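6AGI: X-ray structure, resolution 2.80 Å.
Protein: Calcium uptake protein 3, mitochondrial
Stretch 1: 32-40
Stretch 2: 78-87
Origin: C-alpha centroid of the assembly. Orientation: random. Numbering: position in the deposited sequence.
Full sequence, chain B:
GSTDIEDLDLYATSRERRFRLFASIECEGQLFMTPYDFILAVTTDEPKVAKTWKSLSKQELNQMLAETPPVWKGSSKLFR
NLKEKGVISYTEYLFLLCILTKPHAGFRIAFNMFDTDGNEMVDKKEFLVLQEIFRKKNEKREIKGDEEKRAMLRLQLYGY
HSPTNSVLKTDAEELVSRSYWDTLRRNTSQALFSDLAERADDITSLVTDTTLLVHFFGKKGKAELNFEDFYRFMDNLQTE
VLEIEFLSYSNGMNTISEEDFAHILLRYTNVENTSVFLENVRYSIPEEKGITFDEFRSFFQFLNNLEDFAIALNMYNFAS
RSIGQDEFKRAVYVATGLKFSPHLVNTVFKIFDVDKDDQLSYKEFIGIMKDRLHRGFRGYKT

Stretch 1, residues 32-40: FMTPYDFIL
Stretch 2 78-87: LFRNLKEKGV

The start of a helix and the segment leading into it pack against the end of another helix and the loop that follows it, an apolar contact fixed by one backbone hydrogen bond and burying 657 Å² in total. It illustrates a general principle: the free NH groups of a helix N-terminus can be shared between a local cap and a distant carbonyl.

In stretch 1, Phe 32 is extended (phi/psi -140/157), Thr 34 (-88/168) is the N-cap, and residues 35-40 are helical. Thr 34, chi1 p, accepts from Asp 37 N at OG1 (3.2 Å), while Asp 37, chi1 m, returns OD2 to Thr 34 N at 3.2 Å. Between them, Tyr 36 N points to stretch 2 and donates to Lys 83 O at 2.9 Å, with an N-H...O angle of 135°. Lys 83 lies just past Leu 82 (-74/78), the first residue to leave the helix 78-81.

Pro 35 suits the first helical position, since its ring restrains phi, here -57°, to a helix-compatible value and no amide hydrogen is needed there. It has the largest covered area of any residue in the contact. Its CB lies 3.1 Å from Leu 82 O and 4.2 Å from Phe 79 CD2, and its CG lies 4.1 Å from Leu 82 CB. CA to CA, Pro 35 and Phe 79 are 5.5 Å apart, Tyr 36 and Lys 83 5.3 Å.

Phe 79, chi1 m and chi2 47°, extends the apolar surface. Phe 38, chi1 t, brings CD2 to 3.9 Å from Phe 79 CE2, the ring planes inclined at 60°. Ile 39, in the m,t rotamer, sets CD1 3.9 Å from Phe 79 CB.

At the more exposed margin, Tyr 36 adopts chi1 t and chi2 36°. The extended Lys 83, all four chi angles t, starts away from stretch 1, yet its end returns: CE lies over one face of the Tyr 36 ring, 4.0 Å from CD2. Glu 84 adds its aliphatic portion, CG 3.8 Å from Tyr 36 CB.

Further along the loop, Gly 86 is extended (-175/171); an ideal CB here would fall 3.1 Å from Pro 35 CG, a tight fit. Val 87 (-138/138) then runs beside Thr 34, CA to CA 4.7 Å. Two CA-H...O contacts join the backbones, Val 87 CA to Met 33 O at 3.3 Å and Thr 34 CA to Gly 86 O at 3.5 Å. Buried Phe 32, chi1 m, completes the contact with CG 4.1 Å from Val 87 CB.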

# COMPACT_ATOMS: atom_id res chain seq x y z
N PHE B 32 21.66 22.52 9.21
CA PHE B 32 20.35 22.83 8.66
C PHE B 32 20.38 22.92 7.15
O PHE B 32 21.39 23.23 6.52
CB PHE B 32 19.77 24.16 9.19
CG PHE B 32 19.50 24.14 10.65
CD1 PHE B 32 18.35 23.57 11.13
CD2 PHE B 32 20.41 24.67 11.53
CE1 PHE B 32 18.09 23.55 12.48
CE2 PHE B 32 20.18 24.65 12.89
CZ PHE B 32 19.01 24.09 13.37
N MET B 33 19.21 22.71 6.60
CA MET B 33 18.92 22.87 5.19
C MET B 33 18.16 24.18 5.05
O MET B 33 17.37 24.54 5.94
CB MET B 33 18.07 21.65 4.81
CG MET B 33 18.09 21.09 3.42
SD MET B 33 17.30 19.46 3.49
CE MET B 33 18.51 18.48 2.67
N THR B 34 18.41 24.95 4.00
CA THR B 34 17.49 26.03 3.69
C THR B 34 16.37 25.52 2.80
O THR B 34 16.45 24.40 2.27
CB THR B 34 18.21 27.19 3.03
OG1 THR B 34 18.87 26.72 1.85
CG2 THR B 34 19.18 27.82 3.99
N PRO B 35 15.30 26.29 2.62
CA PRO B 35 14.26 25.84 1.68
C PRO B 35 14.80 25.60 0.28
O PRO B 35 14.42 24.61 -0.37
CB PRO B 35 13.23 26.96 1.73
CG PRO B 35 13.41 27.53 3.12
CD PRO B 35 14.88 27.48 3.39
N TYR B 36 15.73 26.45 -0.20
CA TYR B 36 16.36 26.15 -1.49
C TYR B 36 17.14 24.83 -1.41
O TYR B 36 17.01 23.97 -2.29
CB TYR B 36 17.27 27.31 -1.93
CG TYR B 36 17.76 27.18 -3.36
CD1 TYR B 36 16.94 26.65 -4.35
CD2 TYR B 36 19.02 27.61 -3.73
CE1 TYR B 36 17.37 26.53 -5.67
CE2 TYR B 36 19.48 27.49 -5.05
CZ TYR B 36 18.64 26.95 -6.02
OH TYR B 36 19.05 26.83 -7.34
N ASP B 37 17.89 24.62 -0.32
CA ASP B 37 18.67 23.39 -0.22
C ASP B 37 17.77 22.17 -0.24
O ASP B 37 18.15 21.13 -0.82
CB ASP B 37 19.47 23.34 1.08
CG ASP B 37 20.67 24.24 1.07
OD1 ASP B 37 21.37 24.29 0.02
OD2 ASP B 37 20.95 24.83 2.13
N PHE B 38 16.57 22.27 0.34
CA PHE B 38 15.63 21.17 0.24
C PHE B 38 15.14 20.98 -1.20
O PHE B 38 15.08 19.84 -1.70
CB PHE B 38 14.49 21.38 1.21
CG PHE B 38 13.42 20.38 1.04
CD1 PHE B 38 13.56 19.09 1.54
CD2 PHE B 38 12.28 20.70 0.31
CE1 PHE B 38 12.59 18.17 1.36
CE2 PHE B 38 11.30 19.76 0.12
CZ PHE B 38 11.46 18.50 0.65
N ILE B 39 14.75 22.07 -1.86
CA ILE B 39 14.33 21.97 -3.26
C ILE B 39 15.39 21.25 -4.10
O ILE B 39 15.07 20.40 -4.95
CB ILE B 39 14.00 23.36 -3.84
CG1 ILE B 39 12.80 23.96 -3.07
CG2 ILE B 39 13.74 23.25 -5.33
CD1 ILE B 39 12.42 25.37 -3.51
N LEU B 40 16.66 21.62 -3.91
CA LEU B 40 17.73 20.93 -4.62
C LEU B 40 17.81 19.47 -4.20
O LEU B 40 17.92 18.58 -5.05
CB LEU B 40 19.05 21.65 -4.39
CG LEU B 40 19.11 23.03 -5.08
CD1 LEU B 40 20.33 23.87 -4.74
CD2 LEU B 40 18.95 22.86 -6.60
N LEU B 78 5.56 28.67 -1.62
CA LEU B 78 6.07 29.00 -0.31
C LEU B 78 7.58 28.82 -0.26
O LEU B 78 8.32 29.74 0.12
CB LEU B 78 5.37 28.12 0.73
CG LEU B 78 5.86 28.19 2.19
CD1 LEU B 78 5.51 29.51 2.82
CD2 LEU B 78 5.31 27.04 3.03
N PHE B 79 8.05 27.64 -0.67
CA PHE B 79 9.47 27.34 -0.56
C PHE B 79 10.30 28.12 -1.56
O PHE B 79 11.44 28.46 -1.25
CB PHE B 79 9.74 25.84 -0.75
CG PHE B 79 9.41 25.02 0.47
CD1 PHE B 79 8.22 25.20 1.14
CD2 PHE B 79 10.31 24.09 0.94
CE1 PHE B 79 7.93 24.45 2.25
CE2 PHE B 79 10.03 23.33 2.05
CZ PHE B 79 8.83 23.52 2.70
N ARG B 80 9.75 28.48 -2.73
CA ARG B 80 10.59 29.28 -3.60
C ARG B 80 10.58 30.75 -3.25
O ARG B 80 11.57 31.43 -3.55
CB ARG B 80 10.18 29.20 -5.08
CG ARG B 80 10.19 27.87 -5.72
CD ARG B 80 9.33 27.83 -6.96
NE ARG B 80 8.08 27.13 -6.72
CZ ARG B 80 7.23 26.80 -7.69
NH1 ARG B 80 7.50 27.11 -8.95
NH2 ARG B 80 6.11 26.14 -7.37
N ASN B 81 9.56 31.24 -2.56
CA ASN B 81 9.61 32.63 -2.15
C ASN B 81 10.50 32.81 -0.93
O ASN B 81 11.18 33.84 -0.80
CB ASN B 81 8.19 33.16 -1.92
CG ASN B 81 7.34 33.15 -3.20
OD1 ASN B 81 7.87 33.18 -4.32
ND2 ASN B 81 6.02 33.16 -3.03
N LEU B 82 10.46 31.85 0.00
CA LEU B 82 11.49 31.64 1.02
C LEU B 82 12.70 31.01 0.37
O LEU B 82 12.95 29.81 0.51
CB LEU B 82 11.00 30.70 2.09
CG LEU B 82 10.02 31.10 3.12
CD1 LEU B 82 9.86 29.89 4.05
CD2 LEU B 82 10.70 32.23 3.75
N LYS B 83 13.49 31.79 -0.33
CA LYS B 83 14.50 31.05 -1.09
C LYS B 83 15.58 30.52 -0.16
O LYS B 83 15.68 29.31 0.05
CB LYS B 83 15.13 31.91 -2.19
CG LYS B 83 15.97 31.10 -3.16
CD LYS B 83 16.65 31.97 -4.20
CE LYS B 83 17.65 31.13 -5.03
NZ LYS B 83 18.68 31.96 -5.74
N GLU B 84 16.35 31.40 0.45
CA GLU B 84 17.41 30.95 1.33
C GLU B 84 17.25 31.56 2.71
O GLU B 84 18.12 31.38 3.58
CB GLU B 84 18.77 31.27 0.71
CG GLU B 84 18.97 30.45 -0.56
CD GLU B 84 20.43 30.29 -0.97
OE1 GLU B 84 20.92 31.12 -1.77
OE2 GLU B 84 21.06 29.32 -0.49
N LYS B 85 16.14 32.26 2.92
CA LYS B 85 15.81 32.85 4.20
C LYS B 85 14.97 31.91 5.09
O LYS B 85 13.83 32.24 5.43
CB LYS B 85 15.08 34.18 4.01
CG LYS B 85 15.88 35.22 3.24
CD LYS B 85 15.09 36.51 3.08
CE LYS B 85 13.79 36.28 2.33
NZ LYS B 85 14.03 35.74 0.96
N GLY B 86 15.52 30.76 5.46
CA GLY B 86 14.83 29.82 6.33
C GLY B 86 15.74 28.66 6.69
O GLY B 86 16.82 28.48 6.11
N VAL B 87 15.28 27.84 7.64
CA VAL B 87 16.06 26.69 8.13
C VAL B 87 15.18 25.47 8.30
O VAL B 87 14.06 25.55 8.82
CB VAL B 87 16.82 26.96 9.45
CG1 VAL B 87 17.97 27.91 9.22
CG2 VAL B 87 15.90 27.46 10.56